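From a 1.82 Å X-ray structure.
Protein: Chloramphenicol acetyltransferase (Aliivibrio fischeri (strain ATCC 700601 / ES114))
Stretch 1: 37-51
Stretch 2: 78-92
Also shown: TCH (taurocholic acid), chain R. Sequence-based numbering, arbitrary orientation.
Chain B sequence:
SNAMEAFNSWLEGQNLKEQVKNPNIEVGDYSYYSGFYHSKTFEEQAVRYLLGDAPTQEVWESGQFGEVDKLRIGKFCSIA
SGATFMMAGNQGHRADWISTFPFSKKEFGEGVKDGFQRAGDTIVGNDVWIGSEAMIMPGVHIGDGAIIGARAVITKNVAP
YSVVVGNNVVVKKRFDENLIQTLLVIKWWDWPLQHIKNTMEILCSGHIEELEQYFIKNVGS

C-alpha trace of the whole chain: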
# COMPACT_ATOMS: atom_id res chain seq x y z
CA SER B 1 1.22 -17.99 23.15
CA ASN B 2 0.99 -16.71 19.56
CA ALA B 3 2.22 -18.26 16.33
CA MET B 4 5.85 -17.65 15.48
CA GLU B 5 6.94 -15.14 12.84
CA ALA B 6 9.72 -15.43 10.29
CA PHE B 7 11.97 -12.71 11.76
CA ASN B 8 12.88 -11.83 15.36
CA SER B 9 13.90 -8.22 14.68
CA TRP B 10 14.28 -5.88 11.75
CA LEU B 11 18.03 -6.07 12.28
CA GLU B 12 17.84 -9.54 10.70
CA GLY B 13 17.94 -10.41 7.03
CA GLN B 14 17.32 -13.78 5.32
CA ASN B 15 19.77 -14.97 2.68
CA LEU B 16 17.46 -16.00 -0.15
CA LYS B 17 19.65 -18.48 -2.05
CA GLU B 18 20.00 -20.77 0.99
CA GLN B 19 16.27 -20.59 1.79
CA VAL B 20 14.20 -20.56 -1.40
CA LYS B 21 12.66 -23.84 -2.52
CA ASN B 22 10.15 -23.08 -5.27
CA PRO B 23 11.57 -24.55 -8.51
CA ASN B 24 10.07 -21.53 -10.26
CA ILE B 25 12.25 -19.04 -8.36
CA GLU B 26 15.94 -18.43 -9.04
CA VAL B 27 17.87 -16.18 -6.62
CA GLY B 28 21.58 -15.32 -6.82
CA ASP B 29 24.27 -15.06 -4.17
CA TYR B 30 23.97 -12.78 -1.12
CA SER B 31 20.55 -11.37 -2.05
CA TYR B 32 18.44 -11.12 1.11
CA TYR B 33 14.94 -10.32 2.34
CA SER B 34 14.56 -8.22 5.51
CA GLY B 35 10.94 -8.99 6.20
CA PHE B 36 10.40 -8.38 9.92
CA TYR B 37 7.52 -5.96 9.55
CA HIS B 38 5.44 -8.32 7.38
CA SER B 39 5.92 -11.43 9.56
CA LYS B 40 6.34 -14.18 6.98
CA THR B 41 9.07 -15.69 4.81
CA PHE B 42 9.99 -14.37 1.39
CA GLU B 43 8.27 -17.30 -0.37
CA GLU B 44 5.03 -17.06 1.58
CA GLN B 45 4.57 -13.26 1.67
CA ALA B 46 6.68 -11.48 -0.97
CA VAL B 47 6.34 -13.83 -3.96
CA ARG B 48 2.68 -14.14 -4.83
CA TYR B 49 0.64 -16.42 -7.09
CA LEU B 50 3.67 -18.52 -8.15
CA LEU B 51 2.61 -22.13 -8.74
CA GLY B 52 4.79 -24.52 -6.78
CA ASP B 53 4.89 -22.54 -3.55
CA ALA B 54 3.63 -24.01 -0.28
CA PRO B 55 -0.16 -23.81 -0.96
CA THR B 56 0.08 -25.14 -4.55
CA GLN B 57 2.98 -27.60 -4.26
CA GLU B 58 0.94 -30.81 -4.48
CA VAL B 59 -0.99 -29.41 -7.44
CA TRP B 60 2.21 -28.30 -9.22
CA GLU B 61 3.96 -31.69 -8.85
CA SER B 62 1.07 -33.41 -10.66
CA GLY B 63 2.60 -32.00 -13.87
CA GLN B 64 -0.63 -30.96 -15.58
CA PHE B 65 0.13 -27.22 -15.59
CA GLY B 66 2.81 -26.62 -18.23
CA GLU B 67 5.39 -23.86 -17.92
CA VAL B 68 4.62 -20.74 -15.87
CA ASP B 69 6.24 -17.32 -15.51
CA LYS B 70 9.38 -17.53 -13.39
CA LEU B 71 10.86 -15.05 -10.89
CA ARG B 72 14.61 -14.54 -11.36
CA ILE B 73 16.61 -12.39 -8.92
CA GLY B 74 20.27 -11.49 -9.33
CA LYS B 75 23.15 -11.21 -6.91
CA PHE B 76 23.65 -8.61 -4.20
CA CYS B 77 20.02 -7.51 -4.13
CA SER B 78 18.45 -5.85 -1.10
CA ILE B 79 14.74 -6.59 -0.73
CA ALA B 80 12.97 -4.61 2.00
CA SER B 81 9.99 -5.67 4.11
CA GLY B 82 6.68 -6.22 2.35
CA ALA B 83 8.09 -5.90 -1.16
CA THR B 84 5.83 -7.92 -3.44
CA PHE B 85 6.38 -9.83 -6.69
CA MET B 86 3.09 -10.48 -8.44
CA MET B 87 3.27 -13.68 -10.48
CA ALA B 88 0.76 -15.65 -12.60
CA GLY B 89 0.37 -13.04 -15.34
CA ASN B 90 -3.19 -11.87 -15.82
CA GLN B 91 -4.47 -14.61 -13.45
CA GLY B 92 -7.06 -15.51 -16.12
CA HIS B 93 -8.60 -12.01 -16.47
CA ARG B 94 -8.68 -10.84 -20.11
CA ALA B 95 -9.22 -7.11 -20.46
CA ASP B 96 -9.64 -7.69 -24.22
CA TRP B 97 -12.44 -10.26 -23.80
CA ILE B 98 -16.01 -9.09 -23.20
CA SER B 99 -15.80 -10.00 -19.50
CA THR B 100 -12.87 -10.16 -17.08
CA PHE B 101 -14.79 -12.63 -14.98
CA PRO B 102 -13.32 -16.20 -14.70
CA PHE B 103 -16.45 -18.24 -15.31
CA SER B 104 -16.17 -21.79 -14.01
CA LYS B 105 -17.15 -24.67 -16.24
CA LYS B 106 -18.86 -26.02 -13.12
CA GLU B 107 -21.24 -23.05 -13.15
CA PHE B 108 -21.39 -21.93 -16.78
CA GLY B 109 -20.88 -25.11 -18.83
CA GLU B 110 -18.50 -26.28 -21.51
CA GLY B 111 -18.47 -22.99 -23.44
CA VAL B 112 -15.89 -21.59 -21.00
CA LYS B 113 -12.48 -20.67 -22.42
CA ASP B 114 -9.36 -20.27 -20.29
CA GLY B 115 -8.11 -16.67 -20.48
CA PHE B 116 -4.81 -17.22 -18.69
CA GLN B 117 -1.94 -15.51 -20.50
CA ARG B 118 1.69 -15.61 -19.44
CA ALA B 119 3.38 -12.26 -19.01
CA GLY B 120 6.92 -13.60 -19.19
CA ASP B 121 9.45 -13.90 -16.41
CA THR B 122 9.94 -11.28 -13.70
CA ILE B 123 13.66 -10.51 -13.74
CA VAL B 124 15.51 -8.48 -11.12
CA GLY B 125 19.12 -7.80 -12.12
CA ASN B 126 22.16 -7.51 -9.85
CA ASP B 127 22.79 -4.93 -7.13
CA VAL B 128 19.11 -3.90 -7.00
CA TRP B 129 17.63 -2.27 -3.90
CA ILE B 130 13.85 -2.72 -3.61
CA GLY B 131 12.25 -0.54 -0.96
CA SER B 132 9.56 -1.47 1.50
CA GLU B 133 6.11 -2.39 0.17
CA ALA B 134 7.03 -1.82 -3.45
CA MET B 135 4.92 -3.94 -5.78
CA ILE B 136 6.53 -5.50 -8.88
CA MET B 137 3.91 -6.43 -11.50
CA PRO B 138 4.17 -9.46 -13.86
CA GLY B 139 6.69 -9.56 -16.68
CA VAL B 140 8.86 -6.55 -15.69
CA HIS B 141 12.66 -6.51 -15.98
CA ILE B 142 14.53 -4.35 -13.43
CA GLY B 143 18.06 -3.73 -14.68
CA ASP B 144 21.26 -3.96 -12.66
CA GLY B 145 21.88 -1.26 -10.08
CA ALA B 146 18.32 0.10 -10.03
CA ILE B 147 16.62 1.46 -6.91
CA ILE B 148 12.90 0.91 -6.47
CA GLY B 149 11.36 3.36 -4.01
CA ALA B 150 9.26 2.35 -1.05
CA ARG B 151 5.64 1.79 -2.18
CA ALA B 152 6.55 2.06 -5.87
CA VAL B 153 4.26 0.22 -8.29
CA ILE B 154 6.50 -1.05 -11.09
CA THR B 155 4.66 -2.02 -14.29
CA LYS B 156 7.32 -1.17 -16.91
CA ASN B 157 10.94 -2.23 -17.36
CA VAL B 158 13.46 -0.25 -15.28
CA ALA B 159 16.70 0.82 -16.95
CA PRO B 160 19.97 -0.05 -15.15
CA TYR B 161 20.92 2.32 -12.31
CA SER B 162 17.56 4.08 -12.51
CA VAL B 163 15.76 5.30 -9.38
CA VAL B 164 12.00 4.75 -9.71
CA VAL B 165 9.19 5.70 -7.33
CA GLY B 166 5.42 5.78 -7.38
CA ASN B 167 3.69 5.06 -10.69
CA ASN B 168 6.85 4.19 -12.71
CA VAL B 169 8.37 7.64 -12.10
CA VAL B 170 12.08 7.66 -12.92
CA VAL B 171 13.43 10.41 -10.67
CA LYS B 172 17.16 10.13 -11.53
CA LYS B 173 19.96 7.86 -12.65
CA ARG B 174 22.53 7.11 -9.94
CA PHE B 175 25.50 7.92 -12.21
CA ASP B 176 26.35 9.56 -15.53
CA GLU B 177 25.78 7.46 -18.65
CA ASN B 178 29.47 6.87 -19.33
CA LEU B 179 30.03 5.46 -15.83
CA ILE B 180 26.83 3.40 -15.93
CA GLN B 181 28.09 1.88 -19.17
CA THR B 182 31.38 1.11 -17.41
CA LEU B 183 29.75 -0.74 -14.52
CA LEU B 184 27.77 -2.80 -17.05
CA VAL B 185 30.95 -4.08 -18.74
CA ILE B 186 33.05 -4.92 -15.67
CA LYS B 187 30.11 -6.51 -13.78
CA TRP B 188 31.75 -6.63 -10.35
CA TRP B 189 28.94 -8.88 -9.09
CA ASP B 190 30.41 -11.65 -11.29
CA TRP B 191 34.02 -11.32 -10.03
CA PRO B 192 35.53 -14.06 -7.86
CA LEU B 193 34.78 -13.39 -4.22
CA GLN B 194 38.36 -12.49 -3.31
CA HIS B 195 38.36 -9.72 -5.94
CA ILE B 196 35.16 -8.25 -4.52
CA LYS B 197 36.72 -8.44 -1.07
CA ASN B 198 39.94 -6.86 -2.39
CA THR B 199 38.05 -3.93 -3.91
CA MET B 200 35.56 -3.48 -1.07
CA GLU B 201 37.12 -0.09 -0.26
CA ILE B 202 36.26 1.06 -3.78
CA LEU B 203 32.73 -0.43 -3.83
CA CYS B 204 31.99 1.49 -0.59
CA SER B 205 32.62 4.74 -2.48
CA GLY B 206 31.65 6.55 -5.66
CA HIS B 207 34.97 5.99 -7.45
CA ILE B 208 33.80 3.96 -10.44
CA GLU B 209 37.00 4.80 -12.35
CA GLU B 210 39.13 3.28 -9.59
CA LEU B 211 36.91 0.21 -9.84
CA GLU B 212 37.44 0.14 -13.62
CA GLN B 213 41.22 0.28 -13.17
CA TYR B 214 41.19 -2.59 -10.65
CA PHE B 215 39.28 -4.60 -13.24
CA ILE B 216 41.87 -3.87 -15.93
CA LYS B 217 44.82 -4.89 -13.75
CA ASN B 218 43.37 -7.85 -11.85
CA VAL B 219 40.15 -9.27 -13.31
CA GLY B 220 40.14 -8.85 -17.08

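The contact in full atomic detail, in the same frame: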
# COMPACT_ATOMS: atom_id res chain seq x y z
N TYR B 37 8.78 -6.64 9.32
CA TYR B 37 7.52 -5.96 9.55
C TYR B 37 6.34 -6.62 8.84
O TYR B 37 5.19 -6.24 9.10
CB TYR B 37 7.64 -4.48 9.15
CG TYR B 37 8.34 -3.67 10.25
CD1 TYR B 37 7.65 -3.30 11.41
CD2 TYR B 37 9.68 -3.33 10.14
CE1 TYR B 37 8.31 -2.58 12.44
CE2 TYR B 37 10.34 -2.64 11.14
CZ TYR B 37 9.65 -2.26 12.28
OH TYR B 37 10.32 -1.58 13.24
N HIS B 38 6.56 -7.62 7.99
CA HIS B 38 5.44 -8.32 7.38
C HIS B 38 5.37 -9.80 7.76
O HIS B 38 4.61 -10.55 7.14
CB HIS B 38 5.46 -8.10 5.87
CG HIS B 38 5.31 -6.66 5.50
ND1 HIS B 38 6.32 -5.74 5.66
CD2 HIS B 38 4.23 -5.96 5.05
CE1 HIS B 38 5.89 -4.54 5.29
NE2 HIS B 38 4.62 -4.64 4.94
N SER B 39 6.14 -10.22 8.76
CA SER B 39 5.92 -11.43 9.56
C SER B 39 6.33 -12.75 8.91
O SER B 39 6.73 -13.67 9.63
CB SER B 39 4.45 -11.56 9.98
OG SER B 39 4.07 -10.46 10.82
N LYS B 40 6.23 -12.87 7.60
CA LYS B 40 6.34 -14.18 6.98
C LYS B 40 7.57 -14.26 6.08
O LYS B 40 8.21 -13.25 5.77
CB LYS B 40 5.06 -14.48 6.20
CG LYS B 40 3.84 -14.76 7.08
CD LYS B 40 2.56 -14.67 6.25
CE LYS B 40 1.30 -14.92 7.07
NZ LYS B 40 1.09 -16.37 7.34
N THR B 41 7.91 -15.49 5.66
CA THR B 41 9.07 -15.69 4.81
C THR B 41 8.86 -15.08 3.43
O THR B 41 7.74 -14.84 2.98
CB THR B 41 9.38 -17.17 4.58
OG1 THR B 41 8.31 -17.76 3.81
CG2 THR B 41 9.54 -17.95 5.89
N PHE B 42 9.99 -14.89 2.75
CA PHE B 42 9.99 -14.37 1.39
C PHE B 42 9.04 -15.16 0.48
O PHE B 42 8.23 -14.56 -0.25
CB PHE B 42 11.43 -14.42 0.85
CG PHE B 42 11.58 -13.90 -0.54
CD1 PHE B 42 11.53 -12.55 -0.79
CD2 PHE B 42 11.83 -14.76 -1.60
CE1 PHE B 42 11.69 -12.05 -2.07
CE2 PHE B 42 12.00 -14.27 -2.89
CZ PHE B 42 11.92 -12.92 -3.12
N GLU B 43 9.09 -16.50 0.53
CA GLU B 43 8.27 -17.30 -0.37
C GLU B 43 6.80 -17.35 0.02
O GLU B 43 5.96 -17.69 -0.82
CB GLU B 43 8.79 -18.75 -0.47
CG GLU B 43 10.04 -18.85 -1.31
CD GLU B 43 10.39 -20.30 -1.65
OE1 GLU B 43 10.62 -21.10 -0.72
OE2 GLU B 43 10.42 -20.62 -2.85
N GLU B 44 6.44 -17.01 1.25
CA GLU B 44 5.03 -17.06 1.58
C GLU B 44 4.35 -15.71 1.57
O GLU B 44 3.12 -15.67 1.55
CB GLU B 44 4.81 -17.75 2.93
CG GLU B 44 5.45 -17.11 4.09
CD GLU B 44 5.55 -18.04 5.28
OE1 GLU B 44 5.87 -17.57 6.38
OE2 GLU B 44 5.31 -19.25 5.10
N GLN B 45 5.10 -14.61 1.49
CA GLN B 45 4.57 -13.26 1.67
C GLN B 45 4.94 -12.31 0.53
O GLN B 45 4.11 -11.53 0.07
CB GLN B 45 5.10 -12.71 3.02
CG GLN B 45 4.69 -11.28 3.36
CD GLN B 45 3.23 -11.18 3.69
OE1 GLN B 45 2.62 -12.14 4.15
NE2 GLN B 45 2.65 -10.01 3.46
N ALA B 46 6.18 -12.38 0.06
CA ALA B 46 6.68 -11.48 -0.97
C ALA B 46 6.42 -11.97 -2.38
O ALA B 46 6.19 -11.16 -3.29
CB ALA B 46 8.20 -11.28 -0.78
N VAL B 47 6.52 -13.27 -2.62
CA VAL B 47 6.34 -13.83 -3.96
C VAL B 47 4.94 -14.41 -4.03
O VAL B 47 4.61 -15.35 -3.30
CB VAL B 47 7.40 -14.89 -4.27
CG1 VAL B 47 7.23 -15.39 -5.71
CG2 VAL B 47 8.78 -14.31 -4.07
N ARG B 48 4.10 -13.83 -4.89
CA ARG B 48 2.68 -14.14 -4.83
C ARG B 48 2.19 -14.72 -6.14
O ARG B 48 2.54 -14.24 -7.22
CB ARG B 48 1.84 -12.89 -4.46
CG ARG B 48 2.32 -12.23 -3.20
CD ARG B 48 1.35 -11.15 -2.73
NE ARG B 48 1.76 -10.57 -1.45
CZ ARG B 48 1.10 -9.58 -0.85
NH1 ARG B 48 0.01 -9.09 -1.42
NH2 ARG B 48 1.54 -9.11 0.32
N TYR B 49 1.35 -15.75 -6.00
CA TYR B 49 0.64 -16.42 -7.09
C TYR B 49 1.59 -17.21 -7.98
O TYR B 49 1.30 -17.40 -9.16
CB TYR B 49 -0.17 -15.43 -7.94
CG TYR B 49 -1.06 -14.53 -7.10
CD1 TYR B 49 -2.23 -15.01 -6.53
CD2 TYR B 49 -0.71 -13.19 -6.87
CE1 TYR B 49 -3.06 -14.20 -5.76
CE2 TYR B 49 -1.56 -12.35 -6.09
CZ TYR B 49 -2.71 -12.86 -5.54
OH TYR B 49 -3.54 -12.04 -4.76
N LEU B 50 2.70 -17.68 -7.42
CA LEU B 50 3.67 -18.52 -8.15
C LEU B 50 3.40 -20.00 -7.87
O LEU B 50 3.70 -20.50 -6.78
CB LEU B 50 5.09 -18.14 -7.75
CG LEU B 50 6.14 -18.76 -8.67
CD1 LEU B 50 5.83 -18.40 -10.09
CD2 LEU B 50 7.48 -18.22 -8.31
N LEU B 51 2.85 -20.70 -8.88
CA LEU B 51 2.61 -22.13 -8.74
C LEU B 51 3.87 -22.85 -8.26
O LEU B 51 4.98 -22.58 -8.72
CB LEU B 51 2.14 -22.74 -10.07
CG LEU B 51 0.69 -22.41 -10.49
CD1 LEU B 51 0.35 -23.02 -11.84
CD2 LEU B 51 -0.30 -22.91 -9.44
N SER B 78 18.96 -6.20 -2.42
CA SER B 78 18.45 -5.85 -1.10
C SER B 78 16.96 -5.69 -1.24
O SER B 78 16.50 -4.77 -1.92
CB SER B 78 19.08 -4.56 -0.57
OG SER B 78 20.49 -4.72 -0.40
N ILE B 79 16.20 -6.59 -0.62
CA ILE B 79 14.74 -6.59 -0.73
C ILE B 79 14.14 -6.25 0.63
O ILE B 79 14.22 -7.04 1.58
CB ILE B 79 14.22 -7.94 -1.26
CG1 ILE B 79 14.83 -8.22 -2.64
CG2 ILE B 79 12.69 -7.89 -1.33
CD1 ILE B 79 14.25 -9.45 -3.32
N ALA B 80 13.48 -5.09 0.72
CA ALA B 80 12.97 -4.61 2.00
C ALA B 80 11.59 -5.19 2.32
O ALA B 80 10.91 -5.79 1.47
CB ALA B 80 12.92 -3.08 2.04
N SER B 81 11.16 -4.98 3.57
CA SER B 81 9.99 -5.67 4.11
C SER B 81 8.74 -5.36 3.28
O SER B 81 8.53 -4.23 2.84
CB SER B 81 9.77 -5.27 5.56
OG SER B 81 8.86 -6.14 6.22
N GLY B 82 7.94 -6.39 3.05
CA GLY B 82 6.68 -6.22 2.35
C GLY B 82 6.79 -5.98 0.86
O GLY B 82 5.75 -5.81 0.21
N ALA B 83 7.99 -5.94 0.29
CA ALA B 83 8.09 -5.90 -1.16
C ALA B 83 7.40 -7.12 -1.76
O ALA B 83 7.39 -8.21 -1.18
CB ALA B 83 9.57 -5.83 -1.57
N THR B 84 6.73 -6.92 -2.89
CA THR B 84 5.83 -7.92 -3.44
C THR B 84 6.11 -8.13 -4.92
O THR B 84 6.20 -7.16 -5.69
CB THR B 84 4.36 -7.51 -3.23
OG1 THR B 84 4.08 -7.45 -1.82
CG2 THR B 84 3.43 -8.53 -3.86
N PHE B 85 6.28 -9.40 -5.30
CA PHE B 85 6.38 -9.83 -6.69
C PHE B 85 5.08 -10.52 -7.09
O PHE B 85 4.73 -11.58 -6.56
CB PHE B 85 7.58 -10.76 -6.88
CG PHE B 85 8.88 -10.11 -6.50
CD1 PHE B 85 9.56 -9.31 -7.41
CD2 PHE B 85 9.39 -10.25 -5.22
CE1 PHE B 85 10.75 -8.69 -7.05
CE2 PHE B 85 10.57 -9.63 -4.84
CZ PHE B 85 11.25 -8.85 -5.78
N MET B 86 4.35 -9.90 -8.00
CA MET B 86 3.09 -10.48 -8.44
C MET B 86 3.35 -11.43 -9.61
O MET B 86 3.85 -11.00 -10.65
CB MET B 86 2.11 -9.38 -8.84
CG MET B 86 1.77 -8.44 -7.65
SD MET B 86 0.76 -9.14 -6.36
CE MET B 86 -0.85 -8.99 -7.15
N MET B 87 3.03 -12.71 -9.42
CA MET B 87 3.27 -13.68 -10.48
C MET B 87 1.93 -14.06 -11.08
O MET B 87 0.91 -13.43 -10.79
CB MET B 87 4.07 -14.85 -9.93
CG MET B 87 5.45 -14.45 -9.31
SD MET B 87 6.48 -13.44 -10.40
CE MET B 87 7.00 -14.68 -11.61
N ALA B 88 1.94 -15.08 -11.95
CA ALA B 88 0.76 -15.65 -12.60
C ALA B 88 0.11 -14.72 -13.61
O ALA B 88 -1.09 -14.84 -13.90
CB ALA B 88 -0.29 -16.11 -11.57
N GLY B 89 0.88 -13.81 -14.20
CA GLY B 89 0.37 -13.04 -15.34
C GLY B 89 -0.95 -12.37 -15.06
O GLY B 89 -1.14 -11.73 -14.02
N ASN B 90 -1.89 -12.50 -15.99
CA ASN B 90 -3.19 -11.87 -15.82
C ASN B 90 -4.12 -12.66 -14.91
O ASN B 90 -5.29 -12.29 -14.79
CB ASN B 90 -3.87 -11.66 -17.18
CG ASN B 90 -4.25 -12.99 -17.87
OD1 ASN B 90 -3.90 -14.08 -17.42
ND2 ASN B 90 -4.96 -12.87 -18.99
N GLN B 91 -3.64 -13.75 -14.30
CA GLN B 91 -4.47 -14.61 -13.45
C GLN B 91 -5.83 -14.94 -14.08
O GLN B 91 -6.83 -15.08 -13.38
CB GLN B 91 -4.67 -13.97 -12.07
CG GLN B 91 -3.38 -13.75 -11.32
CD GLN B 91 -3.59 -13.15 -9.93
OE1 GLN B 91 -4.67 -13.29 -9.33
NE2 GLN B 91 -2.57 -12.48 -9.41
N GLY B 92 -5.86 -15.10 -15.41
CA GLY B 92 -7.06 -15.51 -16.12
C GLY B 92 -8.03 -14.41 -16.51
O GLY B 92 -9.07 -14.72 -17.11
C1 TCH R . -3.57 -20.65 -11.40
C2 TCH R . -4.21 -22.10 -11.54
C3 TCH R . -4.48 -22.45 -13.03
O3 TCH R . -5.14 -23.65 -13.09
C4 TCH R . -5.33 -21.34 -13.76
C5 TCH R . -4.71 -19.93 -13.61
C6 TCH R . -5.61 -18.85 -14.28
C7 TCH R . -6.95 -18.53 -13.48
O7 TCH R . -7.86 -19.56 -13.61
C8 TCH R . -6.69 -18.27 -11.98
C9 TCH R . -5.82 -19.45 -11.38
C10 TCH R . -4.46 -19.60 -12.10
C11 TCH R . -5.69 -19.24 -9.86
C12 TCH R . -6.92 -19.01 -9.15
O12 TCH R . -7.68 -20.20 -9.00
C13 TCH R . -7.89 -17.90 -9.87
C14 TCH R . -8.05 -18.21 -11.18
C15 TCH R . -8.99 -17.03 -11.73
C16 TCH R . -9.98 -16.92 -10.67
C17 TCH R . -9.46 -17.74 -9.48
C18 TCH R . -7.25 -16.52 -9.68
C19 TCH R . -3.68 -18.29 -12.06
O1S TCH R . -18.13 -19.03 -12.15
C20 TCH R . -9.74 -17.03 -8.23
C21 TCH R . -9.16 -17.69 -6.95
C22 TCH R . -11.30 -17.01 -8.13
C23 TCH R . -11.92 -18.36 -7.76
C24 TCH R . -13.43 -18.19 -7.81
N24 TCH R . -14.13 -18.51 -9.03
O24 TCH R . -14.03 -17.78 -6.87
C25 TCH R . -15.57 -18.32 -9.06
C26 TCH R . -16.01 -18.29 -10.51
S26 TCH R . -17.66 -19.00 -10.58
O2S TCH R . -17.58 -20.46 -9.81
O3S TCH R . -18.71 -17.99 -9.80

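Two distant segments of one chain often join by a short stretch of shared sheet; the backbone bonds set the spacing, and the surrounding side chains fill the space around them. The chloramphenicol acetyltransferase of Aliivibrio fischeri offers a compact example. Residues 47-48 lie parallel to 84-86, held by a ladder of backbone hydrogen bonds: F85 N to A46 O (2.7 Å), R48 N to F85 O (2.9 Å) and M87 N to R48 O (2.7 Å). Where the ladder begins, at A46, the backbones are close, A46 CA lying 4.4 Å from T84 CA, and A46 CB rests 3.2 Å from A83 O.

V47 and F85 share one face of this sheet. There the F42 ring, reaching over from the helix, fills the space beside F85 and I79, with its CE1 3.8 Å from F85 CE2 and 3.9 Å from I79 CD1. On the other face, which carries R48 and M86, the arginine lies extended across T84, its CD 3.5 Å from T84 CG2, while its NE is tied back to Q45 O at 3.0 Å. The guanidinium presents one face to T84 CG2.

Beyond the strands, Y49 is the largest bump. Its CE2 meets M86 CE at 3.6 Å, its CB packs 3.7 Å from A88 CB, and Q91 NE2 sits over one ring face, 3.2 Å from Y49 CD2.

At the far end the fit depends on an absence. The H38 ring lies flat over G82, whose CA is 3.3 Å from the ring centroid, almost on its normal; a CB there would fall 2.4 Å from H38 CE1. At the ring edge, H38 ND1 and S81 OG form a short hydrogen bond of 2.6 Å, and H38 NE2 is hydrogen-bonded elsewhere in the structure.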